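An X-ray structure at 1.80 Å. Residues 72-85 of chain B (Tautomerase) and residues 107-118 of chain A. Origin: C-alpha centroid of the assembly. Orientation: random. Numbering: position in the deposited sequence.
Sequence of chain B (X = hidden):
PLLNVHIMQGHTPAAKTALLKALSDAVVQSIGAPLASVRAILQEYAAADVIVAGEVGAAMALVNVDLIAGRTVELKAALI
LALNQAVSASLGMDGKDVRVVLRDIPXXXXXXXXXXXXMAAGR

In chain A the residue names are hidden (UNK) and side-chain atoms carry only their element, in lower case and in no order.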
# COMPACT_ATOMS: atom_id res chain seq x y z
N THR B 72 5.07 -21.48 0.96
CA THR B 72 5.20 -22.11 2.27
C THR B 72 5.81 -21.13 3.28
O THR B 72 6.37 -20.10 2.93
CB THR B 72 6.07 -23.36 2.19
OG1 THR B 72 7.41 -22.96 1.88
CG2 THR B 72 5.55 -24.32 1.10
N VAL B 73 5.69 -21.49 4.56
CA VAL B 73 6.33 -20.69 5.60
C VAL B 73 7.82 -20.57 5.33
O VAL B 73 8.41 -19.49 5.46
CB VAL B 73 6.02 -21.29 6.99
CG1 VAL B 73 6.92 -20.68 8.05
CG2 VAL B 73 4.56 -21.04 7.35
N GLU B 74 8.46 -21.67 4.91
CA GLU B 74 9.90 -21.63 4.68
C GLU B 74 10.26 -20.71 3.52
O GLU B 74 11.23 -19.95 3.60
CB GLU B 74 10.45 -23.03 4.42
CG GLU B 74 11.97 -23.07 4.49
CD GLU B 74 12.52 -24.47 4.63
OE1 GLU B 74 11.73 -25.43 4.54
OE2 GLU B 74 13.75 -24.61 4.83
N LEU B 75 9.49 -20.76 2.42
CA LEU B 75 9.80 -19.88 1.29
C LEU B 75 9.59 -18.42 1.65
O LEU B 75 10.36 -17.54 1.22
CB LEU B 75 8.95 -20.26 0.08
CG LEU B 75 9.35 -21.57 -0.61
CD1 LEU B 75 8.56 -21.73 -1.92
CD2 LEU B 75 10.85 -21.62 -0.88
N LYS B 76 8.54 -18.14 2.42
CA LYS B 76 8.31 -16.77 2.90
C LYS B 76 9.47 -16.29 3.76
O LYS B 76 9.91 -15.14 3.63
CB LYS B 76 6.99 -16.71 3.68
CG LYS B 76 5.75 -16.83 2.81
CD LYS B 76 4.49 -16.85 3.66
CE LYS B 76 3.20 -16.84 2.82
NZ LYS B 76 2.02 -16.94 3.75
N ALA B 77 9.96 -17.15 4.66
CA ALA B 77 11.10 -16.76 5.49
C ALA B 77 12.32 -16.47 4.63
O ALA B 77 13.05 -15.50 4.89
CB ALA B 77 11.40 -17.85 6.52
N ALA B 78 12.56 -17.29 3.61
CA ALA B 78 13.68 -17.01 2.70
C ALA B 78 13.48 -15.68 1.99
O ALA B 78 14.44 -14.93 1.78
CB ALA B 78 13.84 -18.14 1.69
N LEU B 79 12.25 -15.38 1.59
CA LEU B 79 11.96 -14.15 0.86
C LEU B 79 12.17 -12.93 1.75
O LEU B 79 12.79 -11.94 1.33
CB LEU B 79 10.53 -14.20 0.34
CG LEU B 79 9.96 -12.98 -0.39
CD1 LEU B 79 10.76 -12.63 -1.65
CD2 LEU B 79 8.50 -13.24 -0.76
N ILE B 80 11.64 -12.97 2.97
CA ILE B 80 11.77 -11.82 3.87
C ILE B 80 13.23 -11.55 4.16
O ILE B 80 13.69 -10.40 4.11
CB ILE B 80 10.97 -12.07 5.16
CG1 ILE B 80 9.48 -11.99 4.86
CG2 ILE B 80 11.38 -11.08 6.27
CD1 ILE B 80 8.60 -12.49 5.99
N LEU B 81 14.00 -12.61 4.42
CA LEU B 81 15.42 -12.47 4.68
C LEU B 81 16.16 -11.92 3.45
O LEU B 81 17.00 -11.03 3.58
CB LEU B 81 16.01 -13.82 5.09
CG LEU B 81 17.50 -13.82 5.46
CD1 LEU B 81 17.72 -12.89 6.62
CD2 LEU B 81 17.99 -15.23 5.80
N ALA B 82 15.88 -12.48 2.27
CA ALA B 82 16.58 -12.06 1.06
C ALA B 82 16.25 -10.61 0.72
O ALA B 82 17.12 -9.87 0.24
CB ALA B 82 16.22 -12.97 -0.12
N LEU B 83 15.00 -10.19 0.94
CA LEU B 83 14.63 -8.81 0.62
C LEU B 83 15.25 -7.83 1.59
O LEU B 83 15.72 -6.76 1.19
CB LEU B 83 13.11 -8.67 0.63
CG LEU B 83 12.43 -9.36 -0.54
CD1 LEU B 83 10.91 -9.30 -0.33
CD2 LEU B 83 12.86 -8.71 -1.85
N ASN B 84 15.25 -8.17 2.88
CA ASN B 84 15.92 -7.32 3.86
C ASN B 84 17.39 -7.15 3.52
O ASN B 84 17.94 -6.05 3.60
CB ASN B 84 15.73 -7.91 5.26
CG ASN B 84 15.80 -6.86 6.34
OD1 ASN B 84 16.88 -6.48 6.76
ND2 ASN B 84 14.63 -6.41 6.82
N GLN B 85 18.04 -8.24 3.10
CA GLN B 85 19.46 -8.16 2.78
C GLN B 85 19.71 -7.39 1.47
O GLN B 85 20.71 -6.68 1.36
CB GLN B 85 20.06 -9.56 2.72
CG GLN B 85 20.07 -10.22 4.10
CD GLN B 85 20.49 -11.67 4.05
OE1 GLN B 85 20.61 -12.26 2.98
NE2 GLN B 85 20.68 -12.27 5.23
N UNK A 107 1.85 -13.79 11.42
CA UNK A 107 3.20 -13.64 11.96
C UNK A 107 4.26 -14.20 11.03
O UNK A 107 5.41 -13.72 11.04
c UNK A 107 2.73 -14.24 15.77
n UNK A 107 2.00 -14.21 18.13
c UNK A 107 1.90 -13.53 16.82
c UNK A 107 3.29 -14.32 13.32
c UNK A 107 2.45 -13.65 14.39
N UNK A 108 3.93 -15.22 10.23
CA UNK A 108 4.86 -15.75 9.24
C UNK A 108 5.10 -14.80 8.07
O UNK A 108 6.07 -14.98 7.33
c UNK A 108 4.36 -17.08 8.69
o UNK A 108 3.07 -16.89 8.09
c UNK A 108 4.25 -18.15 9.78
N UNK A 109 4.22 -13.81 7.88
CA UNK A 109 4.25 -12.92 6.73
C UNK A 109 4.79 -11.53 7.05
O UNK A 109 4.94 -10.71 6.14
o UNK A 109 2.78 -15.15 5.96
c UNK A 109 2.83 -12.75 6.15
o UNK A 109 1.08 -13.99 5.16
c UNK A 109 2.20 -14.06 5.72
N UNK A 110 5.03 -11.21 8.32
CA UNK A 110 5.48 -9.89 8.74
C UNK A 110 6.96 -9.94 9.07
O UNK A 110 7.37 -10.71 9.94
s UNK A 110 4.93 -6.75 9.59
c UNK A 110 5.31 -8.19 10.61
c UNK A 110 4.70 -9.41 9.97
c UNK A 110 3.22 -6.51 10.05
N UNK A 111 7.75 -9.10 8.40
CA UNK A 111 9.16 -8.99 8.74
C UNK A 111 9.39 -8.09 9.94
O UNK A 111 8.61 -7.17 10.22
N UNK A 112 10.45 -8.39 10.69
CA UNK A 112 10.92 -7.47 11.72
C UNK A 112 12.39 -7.20 11.45
O UNK A 112 12.86 -7.37 10.32
c UNK A 112 10.67 -8.02 13.14
c UNK A 112 11.47 -9.29 13.40
c UNK A 112 9.17 -8.26 13.37
N UNK A 113 13.13 -6.74 12.46
CA UNK A 113 14.51 -6.32 12.25
C UNK A 113 15.35 -7.45 11.65
O UNK A 113 15.17 -8.62 11.97
c UNK A 113 15.13 -5.86 13.57
N UNK A 114 16.27 -7.06 10.75
CA UNK A 114 17.26 -7.94 10.11
C UNK A 114 16.63 -9.07 9.30
O UNK A 114 17.27 -10.10 9.07
n UNK A 114 19.95 -6.85 10.84
o UNK A 114 19.15 -7.22 12.91
c UNK A 114 18.23 -8.53 11.13
c UNK A 114 19.16 -7.48 11.70
N UNK A 115 15.39 -8.91 8.85
CA UNK A 115 14.85 -9.88 7.91
C UNK A 115 14.37 -11.18 8.50
O UNK A 115 14.20 -12.16 7.77
N UNK A 116 14.16 -11.23 9.81
CA UNK A 116 13.44 -12.33 10.45
C UNK A 116 11.96 -12.03 10.45
O UNK A 116 11.54 -10.87 10.44
c UNK A 116 15.74 -12.69 13.54
c UNK A 116 15.76 -14.08 11.45
c UNK A 116 15.40 -12.74 12.06
c UNK A 116 13.91 -12.50 11.90
N UNK A 117 11.15 -13.09 10.48
CA UNK A 117 9.71 -12.89 10.58
C UNK A 117 9.31 -12.62 12.03
O UNK A 117 10.05 -12.90 12.98
o UNK A 117 8.95 -15.18 10.96
c UNK A 117 8.95 -14.10 10.04
N UNK A 118 8.11 -12.07 12.19
CA UNK A 118 7.58 -11.88 13.54
C UNK A 118 7.42 -13.21 14.26
O UNK A 118 7.64 -13.28 15.48
c UNK A 118 6.24 -11.14 13.48
O HOH W 1 7.73 -17.26 7.32
O HOH W 2 11.92 -7.37 7.85
O HOH W 3 19.81 -10.24 7.87
O HOH W 4 12.85 -14.51 7.38

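Position 107 carries four carbons in a row ending in a nitrogen and stays out of reach of chain B; an unbranched amine of this length is Lys107(A). At 108 one carbon bears an oxygen and a second carbon, the pattern of threonine. The methyl of Thr108(A), CG2, lies 3.8 Å from CG2 of Val73(B).

Position 109 has two carbons, the second holding two oxygens: a short carboxylate, and one of these oxygens sits 2.9 Å from NZ of Lys76(B). This is Asp109(A), and the pair is a salt bridge. Its OD1 also accepts from OG1 of Thr108(A) at 2.8 Å, so the same OD1 accepts from both OG1 of Thr108(A) and NZ of Lys76(B).

At 110, two carbons, a sulfur and a terminal carbon, unbranched, spell Met110(A); CB points away from the helix. Position 111 has no side-chain atoms and is Gly111(A). Its CA packs 3.9 Å from CG2 of Ile80(B), and an ideal CB would come tight, 3.2 Å, to that same CG2. At 112 one carbon carries two more, giving Val112(A), also directed away. Position 113 has a single carbon and makes no contact: Ala113(A).

Two carbons at 114, the second bearing one oxygen and one nitrogen, make an amide, Asn114(A). CB of Asn114(A) points away, while its backbone O lies 3.7 Å from CD1 of Leu81(B). Position 115 is again bare, and here the reasons are double: an ideal CB would clash with CB of Asn84(B) at 2.8 Å, and phi/psi of 79/16 would jam it against the preceding carbonyl. Gly115(A) brings its O to 3.3 Å from CA of Leu81(B).

At 116, four carbons forked at the second identify Leu116(A), with CB pointing away. One carbon then an oxygen at 117 is Ser117(A), whose CB reaches 4.4 Å from CD1 of Ile80(B). The lone carbon at 118 is out of reach: Ala118(A).

The rule is a helix face read by a loop's backbone. Lys76(B), Ile80(B) and Asn84(B) point toward the loop; the lysine supplies the one direct hydrogen bond, and the isoleucine touches backbone atoms of Thr108(A) through Gly111(A), and again of Gly115(A) and Leu116(A). The bare CA of Gly115(A) lets the loop come close to the helix, 4.2 Å from CA of Leu81(B), and water fills the gaps: the O of one water donates to O of Thr108(A) at 2.8 Å and O of Val73(B) at 3.0 Å, that of another to O of Gly115(A) and O of Ala77(B), both at 2.7 Å.

Chain A, residues 107-118: KTDMGVANGLSA
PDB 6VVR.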